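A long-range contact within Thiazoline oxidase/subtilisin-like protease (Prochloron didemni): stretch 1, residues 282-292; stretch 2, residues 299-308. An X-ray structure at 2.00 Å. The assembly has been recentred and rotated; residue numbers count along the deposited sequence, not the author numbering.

Stretch 1 282-292: GISALLMSLQV
Stretch 2 (299-308) DAEAVRTALL

The strongest polar link between the two stretches joins the side chain of Q291 to the backbone of D299, just where the second helix is about to begin. D299 N donates to Q291 OE1 at 2.9 Å with a nearly straight N-H...O angle of 168°, and Q291 NE2 returns a weak hydrogen bond to D299 O at 3.4 Å. A primary amide suits this place because it carries an acceptor and a donor side by side and so can answer both the N-H and the carbonyl of one residue. Q291 reaches D299 with chi1 m (-73°), chi2 t (174°) and chi3 -27°.

D299 has phi/psi of -134/99, outside the helical region, and serves as N-cap. Its CA-to-CB bond points sideways to stretch 1; with chi1 t and chi2 -23°, D299 OD1 accepts from A302 N at 3.1 Å. Aspartate is well suited to capping, since its short carboxylate can reach a free amide of the first turn. D299 O also accepts from V303 N at 3.2 Å, the first i to i+4 bond of helix 300-308. On that helix's partly exposed side, E301 and R304 form a salt bridge, with R304 NH2 2.9 Å from E301 OE2; it takes no part in the contact.

Stretch 1 is helical throughout, with phi near -62° and psi near -42°. The helix axes approach to 10.0 Å, and their N-to-C directions differ by 125°, so the two helices run obliquely, nearer to antiparallel than to parallel. The nearest CA atoms are those of S284 and V303, 6.6 Å apart.

V303, chi1 t (171°), is the knob of the packing: its side chain sits among S284, L287, M288 and Q291. A compact branched residue can touch several neighbours at once. V303 CG1 lies 4.0 Å from S284 CA and 3.9 Å from L287 CD1, while V303 CG2 lies 4.0 Å from M288 CG and 3.8 Å from Q291 NE2. S284, chi1 m, is small, and its CA-to-CB bond points sideways to stretch 2.

One turn beyond V303, L307 (m, t) points toward stretch 1; its CD2 is 3.8 Å from L287 CD1 and 4.4 Å from I283 CG2, and its CD1 is 3.5 Å from S284 OG. L287 and I283 are also m, t. One turn before V303 lies A300; the extended side chain of M288 (m, t, t), from the other helix, starts sideways but brings M288 CE to 3.7 Å from A300 CB, where the alanine methyl offers a small apolar surface.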

ATOM      1  N   GLY A 282      -1.520   5.005   2.315  1.00 22.00           N
ATOM      2  CA  GLY A 282      -1.169   5.628   3.604  1.00 22.11           C
ATOM      3  C   GLY A 282      -1.597   7.093   3.669  1.00 22.16           C
ATOM      4  O   GLY A 282      -2.165   7.544   4.664  1.00 22.00           O
ATOM      5  N   ILE A 283      -1.321   7.833   2.601  1.00 22.35           N
ATOM      6  CA  ILE A 283      -1.678   9.259   2.543  1.00 23.62           C
ATOM      7  C   ILE A 283      -3.196   9.401   2.652  1.00 23.92           C
ATOM      8  O   ILE A 283      -3.702  10.182   3.466  1.00 23.99           O
ATOM      9  CB  ILE A 283      -1.100   9.950   1.277  1.00 22.37           C
ATOM     10  CG1 ILE A 283       0.442   9.986   1.380  1.00 22.76           C
ATOM     11  CG2 ILE A 283      -1.684  11.354   1.108  1.00 23.62           C
ATOM     12  CD1 ILE A 283       1.159  10.581   0.194  1.00 22.28           C
ATOM     13  N   SER A 284      -3.908   8.609   1.852  1.00 22.94           N
ATOM     14  CA  SER A 284      -5.367   8.595   1.875  1.00 22.39           C
ATOM     15  C   SER A 284      -5.905   8.293   3.261  1.00 22.42           C
ATOM     16  O   SER A 284      -6.856   8.930   3.709  1.00 22.72           O
ATOM     17  CB  SER A 284      -5.915   7.593   0.851  1.00 22.32           C
ATOM     18  OG  SER A 284      -5.539   7.968  -0.465  1.00 22.44           O
ATOM     19  N   ALA A 285      -5.298   7.331   3.949  1.00 22.58           N
ATOM     20  CA  ALA A 285      -5.714   7.003   5.320  1.00 23.05           C
ATOM     21  C   ALA A 285      -5.432   8.142   6.320  1.00 24.44           C
ATOM     22  O   ALA A 285      -6.233   8.407   7.225  1.00 23.74           O
ATOM     23  CB  ALA A 285      -5.038   5.725   5.786  1.00 22.36           C
ATOM     24  N   LEU A 286      -4.283   8.792   6.175  1.00 24.14           N
ATOM     25  CA  LEU A 286      -3.999   9.980   6.982  1.00 25.55           C
ATOM     26  C   LEU A 286      -5.063  11.080   6.768  1.00 26.27           C
ATOM     27  O   LEU A 286      -5.526  11.710   7.729  1.00 29.70           O
ATOM     28  CB  LEU A 286      -2.594  10.514   6.675  1.00 25.22           C
ATOM     29  CG  LEU A 286      -1.349   9.714   7.108  1.00 25.36           C
ATOM     30  CD1 LEU A 286      -0.090  10.521   6.821  1.00 23.60           C
ATOM     31  CD2 LEU A 286      -1.368   9.301   8.574  1.00 24.67           C
ATOM     32  N   LEU A 287      -5.461  11.300   5.518  1.00 27.09           N
ATOM     33  CA  LEU A 287      -6.446  12.354   5.211  1.00 26.56           C
ATOM     34  C   LEU A 287      -7.807  12.004   5.784  1.00 28.07           C
ATOM     35  O   LEU A 287      -8.498  12.870   6.326  1.00 28.26           O
ATOM     36  CB  LEU A 287      -6.527  12.637   3.708  1.00 25.81           C
ATOM     37  CG  LEU A 287      -5.267  13.216   3.056  1.00 27.48           C
ATOM     38  CD1 LEU A 287      -5.380  13.196   1.532  1.00 26.00           C
ATOM     39  CD2 LEU A 287      -4.940  14.624   3.565  1.00 26.33           C
ATOM     40  N   MET A 288      -8.178  10.724   5.691  1.00 28.59           N
ATOM     41  CA  MET A 288      -9.369  10.216   6.355  1.00 27.85           C
ATOM     42  C   MET A 288      -9.258  10.319   7.882  1.00 29.49           C
ATOM     43  O   MET A 288     -10.243  10.633   8.554  1.00 29.72           O
ATOM     44  CB  MET A 288      -9.655   8.753   5.964  1.00 27.81           C
ATOM     45  CG  MET A 288     -10.010   8.517   4.510  1.00 27.85           C
ATOM     46  SD  MET A 288     -10.392   6.763   4.258  1.00 30.27           S
ATOM     47  CE  MET A 288     -10.868   6.818   2.530  1.00 28.82           C
ATOM     48  N   SER A 289      -8.078  10.045   8.431  1.00 29.43           N
ATOM     49  CA  SER A 289      -7.869  10.188   9.877  1.00 32.26           C
ATOM     50  C   SER A 289      -8.162  11.616  10.363  1.00 34.11           C
ATOM     51  O   SER A 289      -8.722  11.823  11.445  1.00 35.28           O
ATOM     52  CB  SER A 289      -6.445   9.776  10.250  1.00 32.00           C
ATOM     53  OG  SER A 289      -6.252   8.413   9.930  1.00 30.88           O
ATOM     54  N   LEU A 290      -7.795  12.584   9.537  1.00 36.51           N
ATOM     55  CA  LEU A 290      -7.998  14.002   9.828  1.00 38.57           C
ATOM     56  C   LEU A 290      -9.485  14.391   9.758  1.00 39.60           C
ATOM     57  O   LEU A 290      -9.939  15.252  10.510  1.00 37.78           O
ATOM     58  CB  LEU A 290      -7.167  14.822   8.851  1.00 40.53           C
ATOM     59  CG  LEU A 290      -6.399  16.039   9.342  1.00 43.43           C
ATOM     60  CD1 LEU A 290      -5.688  15.753  10.663  1.00 43.04           C
ATOM     61  CD2 LEU A 290      -5.419  16.440   8.252  1.00 41.87           C
ATOM     62  N   GLN A 291     -10.239  13.738   8.870  1.00 37.24           N
ATOM     63  CA  GLN A 291     -11.692  13.902   8.819  1.00 39.56           C
ATOM     64  C   GLN A 291     -12.315  13.477  10.145  1.00 42.77           C
ATOM     65  O   GLN A 291     -13.095  14.233  10.736  1.00 43.79           O
ATOM     66  CB  GLN A 291     -12.305  13.114   7.656  1.00 35.49           C
ATOM     67  CG  GLN A 291     -12.048  13.701   6.275  1.00 33.83           C
ATOM     68  CD  GLN A 291     -12.558  12.804   5.151  1.00 33.66           C
ATOM     69  OE1 GLN A 291     -12.641  11.580   5.303  1.00 31.62           O
ATOM     70  NE2 GLN A 291     -12.894  13.407   4.013  1.00 31.99           N
ATOM     71  N   VAL A 292     -11.949  12.279  10.611  1.00 44.03           N
ATOM     72  CA  VAL A 292     -12.364  11.761  11.925  1.00 47.43           C
ATOM     73  C   VAL A 292     -11.908  12.658  13.085  1.00 48.36           C
ATOM     74  O   VAL A 292     -12.669  12.879  14.029  1.00 51.19           O
ATOM     75  CB  VAL A 292     -11.864  10.311  12.165  1.00 48.41           C
ATOM     76  CG1 VAL A 292     -12.287   9.804  13.540  1.00 51.14           C
ATOM     77  CG2 VAL A 292     -12.394   9.378  11.094  1.00 48.30           C
ATOM     78  N   ASP A 299     -15.125  10.542   4.305  1.00 34.06           N
ATOM     79  CA  ASP A 299     -15.661  10.719   2.965  1.00 32.55           C
ATOM     80  C   ASP A 299     -14.579  10.350   1.959  1.00 31.30           C
ATOM     81  O   ASP A 299     -13.689  11.149   1.660  1.00 29.13           O
ATOM     82  CB  ASP A 299     -16.141  12.165   2.784  1.00 34.30           C
ATOM     83  CG  ASP A 299     -16.888  12.385   1.485  1.00 34.53           C
ATOM     84  OD1 ASP A 299     -16.703  11.617   0.518  1.00 33.62           O
ATOM     85  OD2 ASP A 299     -17.654  13.365   1.430  1.00 38.46           O
ATOM     86  N   ALA A 300     -14.676   9.124   1.446  1.00 31.82           N
ATOM     87  CA  ALA A 300     -13.642   8.517   0.603  1.00 31.74           C
ATOM     88  C   ALA A 300     -13.533   9.181  -0.759  1.00 30.20           C
ATOM     89  O   ALA A 300     -12.429   9.382  -1.269  1.00 29.10           O
ATOM     90  CB  ALA A 300     -13.895   7.016   0.443  1.00 33.36           C
ATOM     91  N   GLU A 301     -14.677   9.515  -1.345  1.00 31.04           N
ATOM     92  CA  GLU A 301     -14.711  10.203  -2.627  1.00 33.77           C
ATOM     93  C   GLU A 301     -14.142  11.628  -2.517  1.00 30.63           C
ATOM     94  O   GLU A 301     -13.488  12.107  -3.448  1.00 28.77           O
ATOM     95  CB  GLU A 301     -16.130  10.196  -3.223  1.00 37.17           C
ATOM     96  CG  GLU A 301     -16.242  10.726  -4.651  1.00 42.39           C
ATOM     97  CD  GLU A 301     -15.532   9.873  -5.709  1.00 47.00           C
ATOM     98  OE1 GLU A 301     -15.185   8.692  -5.455  1.00 48.69           O
ATOM     99  OE2 GLU A 301     -15.312  10.398  -6.822  1.00 51.87           O
ATOM    100  N   ALA A 302     -14.360  12.289  -1.385  1.00 28.88           N
ATOM    101  CA  ALA A 302     -13.784  13.637  -1.202  1.00 30.46           C
ATOM    102  C   ALA A 302     -12.254  13.530  -1.178  1.00 29.77           C
ATOM    103  O   ALA A 302     -11.560  14.310  -1.839  1.00 28.87           O
ATOM    104  CB  ALA A 302     -14.317  14.304   0.062  1.00 29.45           C
ATOM    105  N   VAL A 303     -11.737  12.529  -0.456  1.00 28.20           N
ATOM    106  CA  VAL A 303     -10.293  12.320  -0.390  1.00 27.04           C
ATOM    107  C   VAL A 303      -9.753  12.034  -1.780  1.00 25.14           C
ATOM    108  O   VAL A 303      -8.806  12.679  -2.225  1.00 25.16           O
ATOM    109  CB  VAL A 303      -9.880  11.206   0.609  1.00 26.93           C
ATOM    110  CG1 VAL A 303      -8.387  10.894   0.468  1.00 26.81           C
ATOM    111  CG2 VAL A 303     -10.181  11.640   2.033  1.00 26.07           C
ATOM    112  N   ARG A 304     -10.389  11.099  -2.482  1.00 25.24           N
ATOM    113  CA  ARG A 304      -9.950  10.714  -3.823  1.00 26.42           C
ATOM    114  C   ARG A 304      -9.931  11.906  -4.781  1.00 27.40           C
ATOM    115  O   ARG A 304      -8.953  12.119  -5.497  1.00 26.34           O
ATOM    116  CB  ARG A 304     -10.836   9.585  -4.386  1.00 27.25           C
ATOM    117  CG  ARG A 304     -10.287   8.920  -5.645  1.00 30.43           C
ATOM    118  CD  ARG A 304     -11.263   7.884  -6.210  1.00 32.42           C
ATOM    119  NE  ARG A 304     -12.330   8.559  -6.935  1.00 35.11           N
ATOM    120  CZ  ARG A 304     -12.331   8.797  -8.247  1.00 37.58           C
ATOM    121  NH1 ARG A 304     -11.333   8.381  -9.020  1.00 38.74           N
ATOM    122  NH2 ARG A 304     -13.347   9.456  -8.783  1.00 39.61           N
ATOM    123  N   THR A 305     -11.011  12.679  -4.799  1.00 27.76           N
ATOM    124  CA  THR A 305     -11.115  13.775  -5.771  1.00 29.02           C
ATOM    125  C   THR A 305     -10.166  14.921  -5.406  1.00 27.71           C
ATOM    126  O   THR A 305      -9.555  15.517  -6.291  1.00 28.28           O
ATOM    127  CB  THR A 305     -12.573  14.290  -5.919  1.00 31.52           C
ATOM    128  OG1 THR A 305     -13.138  14.511  -4.624  1.00 35.69           O
ATOM    129  CG2 THR A 305     -13.420  13.273  -6.644  1.00 32.63           C
ATOM    130  N   ALA A 306     -10.030  15.204  -4.108  1.00 27.33           N
ATOM    131  CA  ALA A 306      -9.071  16.210  -3.632  1.00 28.19           C
ATOM    132  C   ALA A 306      -7.651  15.899  -4.086  1.00 29.74           C
ATOM    133  O   ALA A 306      -6.940  16.806  -4.531  1.00 29.15           O
ATOM    134  CB  ALA A 306      -9.108  16.362  -2.119  1.00 26.04           C
ATOM    135  N   LEU A 307      -7.254  14.624  -3.983  1.00 28.47           N
ATOM    136  CA  LEU A 307      -5.949  14.178  -4.458  1.00 28.45           C
ATOM    137  C   LEU A 307      -5.809  14.300  -5.968  1.00 28.27           C
ATOM    138  O   LEU A 307      -4.785  14.791  -6.464  1.00 28.45           O
ATOM    139  CB  LEU A 307      -5.634  12.736  -3.997  1.00 28.28           C
ATOM    140  CG  LEU A 307      -5.398  12.537  -2.500  1.00 28.29           C
ATOM    141  CD1 LEU A 307      -5.420  11.056  -2.130  1.00 27.19           C
ATOM    142  CD2 LEU A 307      -4.102  13.217  -2.058  1.00 28.09           C
ATOM    143  N   LEU A 308      -6.827  13.868  -6.711  1.00 27.86           N
ATOM    144  CA  LEU A 308      -6.734  13.944  -8.171  1.00 28.78           C
ATOM    145  C   LEU A 308      -6.770  15.387  -8.708  1.00 29.34           C
ATOM    146  O   LEU A 308      -5.975  15.735  -9.584  1.00 29.67           O
ATOM    147  CB  LEU A 308      -7.796  13.073  -8.855  1.00 28.80           C
ATOM    148  CG  LEU A 308      -7.669  11.554  -8.626  1.00 29.32           C
ATOM    149  CD1 LEU A 308      -8.952  10.869  -9.065  1.00 28.05           C
ATOM    150  CD2 LEU A 308      -6.463  10.961  -9.357  1.00 28.60           C
TER